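Local coordinates for protein putative short-chain dehydrogenase/reductase (Burkholderia xenovorans, PDB 5IZ4) that binds ADP in a Rossmann-type nucleotide site and is probably an NAD(P)-dependent oxidoreductase of the short-chain dehydrogenase/reductase family, at residues S49-A54 with I70-V75; L98-G103 with I130-M135. All blocks are in the same frame, centred on the assembly; numbering follows the deposited sequence.

Contact 1: residues S49-A54 with I70-V75; sequences STRDAA and IFDADV. With ADP (adenosine-5'-diphosphate), chain B.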
loop_
_atom_site.group_PDB
_atom_site.type_symbol
_atom_site.label_atom_id
_atom_site.label_comp_id
_atom_site.label_asym_id
_atom_site.label_seq_id
_atom_site.Cartn_x
_atom_site.Cartn_y
_atom_site.Cartn_z
ATOM N N SER A 49 38.059 10.193 5.189
ATOM C CA SER A 49 37.330 11.329 5.741
ATOM C C SER A 49 36.400 10.934 6.883
ATOM O O SER A 49 36.080 11.782 7.722
ATOM C CB SER A 49 36.537 12.035 4.639
ATOM O OG SER A 49 35.377 11.306 4.281
ATOM N N THR A 50 35.969 9.673 6.949
ATOM C CA THR A 50 35.069 9.214 8.001
ATOM C C THR A 50 35.763 8.367 9.063
ATOM O O THR A 50 35.116 7.956 10.034
ATOM C CB THR A 50 33.902 8.424 7.393
ATOM O OG1 THR A 50 34.397 7.259 6.720
ATOM C CG2 THR A 50 33.136 9.283 6.393
ATOM N N ARG A 51 37.072 8.138 8.934
ATOM C CA ARG A 51 37.733 7.140 9.770
ATOM C C ARG A 51 37.772 7.552 11.237
ATOM O O ARG A 51 37.622 6.704 12.123
ATOM C CB ARG A 51 39.146 6.884 9.250
ATOM C CG ARG A 51 39.923 5.849 10.036
ATOM C CD ARG A 51 41.276 5.608 9.378
ATOM N NE ARG A 51 41.156 5.595 7.918
ATOM C CZ ARG A 51 40.607 4.604 7.219
ATOM N NH1 ARG A 51 40.119 3.534 7.843
ATOM N NH2 ARG A 51 40.537 4.689 5.895
ATOM N N ASP A 52 37.996 8.840 11.521
ATOM C CA ASP A 52 38.038 9.275 12.915
ATOM C C ASP A 52 36.707 9.023 13.603
ATOM O O ASP A 52 36.670 8.551 14.747
ATOM C CB ASP A 52 38.402 10.752 13.005
ATOM C CG ASP A 52 39.893 10.988 12.916
ATOM O OD1 ASP A 52 40.643 10.011 12.685
ATOM O OD2 ASP A 52 40.313 12.154 13.066
ATOM N N ALA A 53 35.602 9.329 12.918
ATOM C CA ALA A 53 34.287 9.036 13.480
ATOM C C ALA A 53 34.112 7.540 13.710
ATOM O O ALA A 53 33.598 7.118 14.756
ATOM C CB ALA A 53 33.189 9.571 12.558
ATOM N N ALA A 54 34.535 6.722 12.741
ATOM C CA ALA A 54 34.430 5.271 12.882
ATOM C C ALA A 54 35.207 4.771 14.095
ATOM O O ALA A 54 34.754 3.862 14.804
ATOM C CB ALA A 54 34.941 4.588 11.609
ATOM N N ILE A 70 37.089 -2.845 12.316
ATOM C CA ILE A 70 36.701 -1.799 11.377
ATOM C C ILE A 70 37.142 -2.235 9.996
ATOM O O ILE A 70 38.292 -2.658 9.811
ATOM C CB ILE A 70 37.325 -0.437 11.732
ATOM C CG1 ILE A 70 36.874 0.034 13.114
ATOM C CG2 ILE A 70 36.966 0.597 10.676
ATOM C CD1 ILE A 70 37.442 1.394 13.488
ATOM N N PHE A 71 36.248 -2.119 9.021
ATOM C CA PHE A 71 36.638 -2.322 7.635
ATOM C C PHE A 71 36.316 -1.079 6.817
ATOM O O PHE A 71 35.341 -0.369 7.091
ATOM C CB PHE A 71 35.959 -3.574 7.031
ATOM C CG PHE A 71 34.455 -3.484 6.927
ATOM C CD1 PHE A 71 33.850 -2.933 5.802
ATOM C CD2 PHE A 71 33.644 -3.990 7.935
ATOM C CE1 PHE A 71 32.463 -2.871 5.696
ATOM C CE2 PHE A 71 32.259 -3.929 7.836
ATOM C CZ PHE A 71 31.668 -3.374 6.712
ATOM N N ASP A 72 37.167 -0.802 5.831
ATOM C CA ASP A 72 36.858 0.209 4.832
ATOM C C ASP A 72 36.145 -0.455 3.664
ATOM O O ASP A 72 36.516 -1.557 3.248
ATOM C CB ASP A 72 38.117 0.904 4.314
ATOM C CG ASP A 72 38.789 1.783 5.346
ATOM O OD1 ASP A 72 38.282 1.920 6.472
ATOM O OD2 ASP A 72 39.848 2.349 5.008
ATOM N N ALA A 73 35.120 0.217 3.135
ATOM C CA ALA A 73 34.497 -0.239 1.898
ATOM C C ALA A 73 33.690 0.886 1.273
ATOM O O ALA A 73 32.884 1.531 1.948
ATOM C CB ALA A 73 33.595 -1.453 2.135
ATOM N N ASP A 74 33.916 1.117 -0.009
ATOM C CA ASP A 74 33.016 1.904 -0.841
ATOM C C ASP A 74 32.049 0.874 -1.409
ATOM O O ASP A 74 32.418 0.089 -2.281
ATOM C CB ASP A 74 33.810 2.640 -1.920
ATOM C CG ASP A 74 32.941 3.438 -2.887
ATOM O OD1 ASP A 74 31.725 3.200 -2.962
ATOM O OD2 ASP A 74 33.492 4.304 -3.605
ATOM N N VAL A 75 30.820 0.835 -0.885
ATOM C CA VAL A 75 29.935 -0.270 -1.244
ATOM C C VAL A 75 29.553 -0.240 -2.720
ATOM O O VAL A 75 29.115 -1.264 -3.261
ATOM C CB VAL A 75 28.662 -0.308 -0.365
ATOM C CG1 VAL A 75 29.004 -0.655 1.095
ATOM C CG2 VAL A 75 27.888 1.004 -0.450
HETATM P PB ADP B . 21.945 8.551 8.300
HETATM O O1B ADP B . 22.094 7.518 7.124
HETATM O O2B ADP B . 22.491 8.104 9.687
HETATM O O3B ADP B . 20.623 9.380 8.351
HETATM P PA ADP B . 24.728 9.482 7.493
HETATM O O1A ADP B . 25.192 10.294 6.155
HETATM O O2A ADP B . 25.653 9.824 8.704
HETATM O O3A ADP B . 23.169 9.726 7.641
HETATM O "O5'" ADP B . 25.053 7.953 6.949
HETATM C "C5'" ADP B . 25.564 7.698 5.631
HETATM C "C4'" ADP B . 26.856 6.909 5.859
HETATM O "O4'" ADP B . 27.223 6.160 4.633
HETATM C "C3'" ADP B . 28.084 7.792 6.195
HETATM O "O3'" ADP B . 28.954 7.156 7.088
HETATM C "C2'" ADP B . 28.748 7.879 4.793
HETATM O "O2'" ADP B . 30.124 8.191 5.015
HETATM C "C1'" ADP B . 28.567 6.454 4.306
HETATM N N9 ADP B . 28.768 6.350 2.846
HETATM C C8 ADP B . 28.482 7.284 1.837
HETATM N N7 ADP B . 28.821 6.815 0.659
HETATM C C5 ADP B . 29.341 5.556 0.886
HETATM C C6 ADP B . 29.859 4.596 0.035
HETATM N N6 ADP B . 29.919 4.824 -1.299
HETATM N N1 ADP B . 30.299 3.442 0.550
HETATM C C2 ADP B . 30.236 3.252 1.879
HETATM N N3 ADP B . 29.763 4.115 2.759
HETATM C C4 ADP B . 29.313 5.265 2.236
#
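R51, in the first turn of helix 51-63, reaches across to D72 at the end of strand 68-72 and ties together two elements of a beta-alpha-beta unit (strand 40-45, helix 51-63, strand 68-72) of the Rossmann fold. The arginine's CB does not aim at the strand; the chain first runs out extended, CG anti to the backbone N (chi1 -179°). CB, CG, CD and NE carry the chain across, and contact with the strand begins at CZ. A bend at chi3 (-40°) turns the guanidinium onto the carboxylate. CZ lies 3.2 Å from D72 OD2, and the two terminal nitrogens make an end-on, two-pronged salt bridge: NH1 gives a hydrogen bond of 2.8 Å to the syn lone pair of D72 OD1, NH2 one of 2.6 Å to D72 OD2. The groups are not coplanar, their planes lying 38° apart, and NH2 meets OD2 on its syn side but out of the carboxylate plane. Second partners brace the pair: D48 forms a salt bridge with NH2, and N45 ND2 bonds to OD1, which would help keep both groups from rotating. One helical turn beyond R51, A54 meets I70 of the strand: I70 CD1 lies 3.9 Å from A54 O and 4.5 Å from A54 CB, a small and loose methyl contact beside the salt bridge. Past the strand the chain lines the adenine pocket, while T50 CG2 touches the ribose O2' from the helix side. D74 OD1 accepts a hydrogen bond from ADP N6 at 2.9 Å, and V75 N donates to ADP N1 at 3.0 Å.

Contact 2: residues L98-G103 with I130-M135; sequences LINCAG and IGLYQM. With ADP (adenosine-5'-diphosphate), chain B.
N100 sits between L132 and M135, one helical turn apart on helix 118-146, whose 130-135 segment runs antiparallel to strand 98-100 (172°). The N100 and L132 side chains cross at about a right angle: CB of N100 lies 3.7 Å from L132 CD1, and the amide carbon comes close to L132 CG. The carboxamide oxygen is turned to the methionine, OD1 standing 3.6 Å from M135 CB in a van der Waals contact, while ND2 hydrogen-bonds to N157 OD1 of the adjacent strand and more weakly to T136 OG1. M135 leaves the helix with CG anti to its own N (chi1 -165°), which brings CG to N100 OD1 and to within 3.9 Å of L98 CD1; the bend at chi2 turns only the sulfur end. The other methyl of that leucine, CD2, approaches M135 O at the same distance. Beyond the strand, G103 N donates a hydrogen bond of 3.3 Å to ADP O4', and A102 CB packs on adenine N3. In this buried layer strand 97-100 lies between strands 16-20 and 153-158; helix 171-191 covers L132, helix 78-92 covers M135, and the Y133 ring meets F121 of a neighbouring subunit.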
loop_
_atom_site.group_PDB
_atom_site.type_symbol
_atom_site.label_atom_id
_atom_site.label_comp_id
_atom_site.label_asym_id
_atom_site.label_seq_id
_atom_site.Cartn_x
_atom_site.Cartn_y
_atom_site.Cartn_z
ATOM N N LEU A 98 23.194 -8.257 8.727
ATOM C CA LEU A 98 23.802 -7.199 7.924
ATOM C C LEU A 98 22.843 -6.019 7.954
ATOM O O LEU A 98 21.667 -6.174 7.615
ATOM C CB LEU A 98 24.041 -7.658 6.483
ATOM C CG LEU A 98 24.362 -6.547 5.479
ATOM C CD1 LEU A 98 25.718 -5.923 5.784
ATOM C CD2 LEU A 98 24.328 -7.127 4.060
ATOM N N ILE A 99 23.332 -4.854 8.368
ATOM C CA ILE A 99 22.526 -3.635 8.402
ATOM C C ILE A 99 23.119 -2.678 7.367
ATOM O O ILE A 99 24.209 -2.124 7.566
ATOM C CB ILE A 99 22.496 -2.996 9.797
ATOM C CG1 ILE A 99 22.453 -4.059 10.907
ATOM C CG2 ILE A 99 21.293 -2.053 9.917
ATOM C CD1 ILE A 99 21.160 -4.874 10.974
ATOM N N ASN A 100 22.408 -2.482 6.259
ATOM C CA ASN A 100 22.883 -1.649 5.153
ATOM C C ASN A 100 22.510 -0.195 5.419
ATOM O O ASN A 100 21.436 0.265 5.037
ATOM C CB ASN A 100 22.289 -2.129 3.831
ATOM C CG ASN A 100 22.878 -3.450 3.372
ATOM O OD1 ASN A 100 24.084 -3.560 3.181
ATOM N ND2 ASN A 100 22.027 -4.469 3.216
ATOM N N CYS A 101 23.421 0.551 6.054
ATOM C CA CYS A 101 23.193 1.965 6.335
ATOM C C CYS A 101 24.013 2.897 5.454
ATOM O O CYS A 101 23.821 4.114 5.530
ATOM C CB CYS A 101 23.489 2.293 7.803
ATOM S SG CYS A 101 22.692 1.169 8.980
ATOM N N ALA A 102 24.912 2.369 4.633
ATOM C CA ALA A 102 25.662 3.224 3.725
ATOM C C ALA A 102 24.700 3.894 2.753
ATOM O O ALA A 102 23.806 3.244 2.200
ATOM C CB ALA A 102 26.702 2.400 2.968
ATOM N N GLY A 103 24.866 5.198 2.562
ATOM C CA GLY A 103 24.000 5.898 1.628
ATOM C C GLY A 103 24.507 7.296 1.369
ATOM O O GLY A 103 25.407 7.791 2.053
ATOM N N ILE A 130 22.657 -0.110 -5.810
ATOM C CA ILE A 130 23.649 -1.074 -6.271
ATOM C C ILE A 130 24.558 -1.479 -5.118
ATOM O O ILE A 130 24.810 -2.668 -4.895
ATOM C CB ILE A 130 24.457 -0.504 -7.450
ATOM C CG1 ILE A 130 23.517 -0.259 -8.637
ATOM C CG2 ILE A 130 25.588 -1.473 -7.804
ATOM C CD1 ILE A 130 24.151 0.404 -9.838
ATOM N N GLY A 131 25.054 -0.491 -4.362
ATOM C CA GLY A 131 25.951 -0.800 -3.260
ATOM C C GLY A 131 25.281 -1.644 -2.195
ATOM O O GLY A 131 25.891 -2.561 -1.633
ATOM N N LEU A 132 24.011 -1.356 -1.917
ATOM C CA LEU A 132 23.266 -2.137 -0.940
ATOM C C LEU A 132 23.091 -3.574 -1.417
ATOM O O LEU A 132 23.288 -4.521 -0.645
ATOM C CB LEU A 132 21.926 -1.458 -0.682
ATOM C CG LEU A 132 20.958 -2.076 0.335
ATOM C CD1 LEU A 132 20.143 -0.980 1.026
ATOM C CD2 LEU A 132 20.045 -3.076 -0.353
ATOM N N TYR A 133 22.747 -3.755 -2.693
ATOM C CA TYR A 133 22.660 -5.098 -3.259
ATOM C C TYR A 133 24.006 -5.820 -3.207
ATOM O O TYR A 133 24.075 -7.009 -2.860
ATOM C CB TYR A 133 22.160 -5.029 -4.699
ATOM C CG TYR A 133 22.179 -6.378 -5.374
ATOM C CD1 TYR A 133 23.255 -6.768 -6.168
ATOM C CD2 TYR A 133 21.129 -7.276 -5.196
ATOM C CE1 TYR A 133 23.288 -8.012 -6.776
ATOM C CE2 TYR A 133 21.142 -8.522 -5.798
ATOM C CZ TYR A 133 22.232 -8.886 -6.587
ATOM O OH TYR A 133 22.249 -10.122 -7.180
ATOM N N GLN A 134 25.085 -5.133 -3.589
ATOM C CA GLN A 134 26.384 -5.795 -3.657
ATOM C C GLN A 134 26.852 -6.239 -2.276
ATOM O O GLN A 134 27.437 -7.320 -2.128
ATOM C CB GLN A 134 27.411 -4.871 -4.322
ATOM C CG GLN A 134 27.159 -4.729 -5.833
ATOM C CD GLN A 134 28.182 -3.850 -6.558
ATOM O OE1 GLN A 134 28.423 -4.037 -7.750
ATOM N NE2 GLN A 134 28.757 -2.872 -5.851
ATOM N N MET A 135 26.586 -5.429 -1.251
ATOM C CA MET A 135 26.954 -5.809 0.109
ATOM C C MET A 135 26.142 -7.014 0.565
ATOM O O MET A 135 26.686 -7.971 1.131
ATOM C CB MET A 135 26.738 -4.626 1.055
ATOM C CG MET A 135 27.407 -4.795 2.399
ATOM S SD MET A 135 29.211 -4.838 2.225
ATOM C CE MET A 135 29.623 -5.760 3.705
HETATM P PB ADP B . 21.945 8.551 8.300
HETATM O O1B ADP B . 22.094 7.518 7.124
HETATM O O2B ADP B . 22.491 8.104 9.687
HETATM O O3B ADP B . 20.623 9.380 8.351
HETATM P PA ADP B . 24.728 9.482 7.493
HETATM O O1A ADP B . 25.192 10.294 6.155
HETATM O O2A ADP B . 25.653 9.824 8.704
HETATM O O3A ADP B . 23.169 9.726 7.641
HETATM O "O5'" ADP B . 25.053 7.953 6.949
HETATM C "C5'" ADP B . 25.564 7.698 5.631
HETATM C "C4'" ADP B . 26.856 6.909 5.859
HETATM O "O4'" ADP B . 27.223 6.160 4.633
HETATM C "C3'" ADP B . 28.084 7.792 6.195
HETATM O "O3'" ADP B . 28.954 7.156 7.088
HETATM C "C2'" ADP B . 28.748 7.879 4.793
HETATM O "O2'" ADP B . 30.124 8.191 5.015
HETATM C "C1'" ADP B . 28.567 6.454 4.306
HETATM N N9 ADP B . 28.768 6.350 2.846
HETATM C C8 ADP B . 28.482 7.284 1.837
HETATM N N7 ADP B . 28.821 6.815 0.659
HETATM C C5 ADP B . 29.341 5.556 0.886
HETATM C C6 ADP B . 29.859 4.596 0.035
HETATM N N6 ADP B . 29.919 4.824 -1.299
HETATM N N1 ADP B . 30.299 3.442 0.550
HETATM C C2 ADP B . 30.236 3.252 1.879
HETATM N N3 ADP B . 29.763 4.115 2.759
HETATM C C4 ADP B . 29.313 5.265 2.236
#

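In the fold
Both segments of contact 1 precede those of contact 2; their centres are about 14 Å apart, and both involve strands of one parallel sheet. Strand 68-72 is one edge of that sheet within the chain; strand 97-100 lies three places further in, beyond strands 40-45 and 16-20. Helices 51-63 and 118-146 pack on opposite faces of the sheet, yet segments 70-75 and 98-103 converge on ADP, one at the adenine edge, the other at ribose and base. They touch: V75 packs on A102 and G131, and V75 O lies 3.1 Å from Q134 NE2, a weak hydrogen bond. Together they border the nucleotide site at the strands' C-terminal ends, as usual in a Rossmann fold.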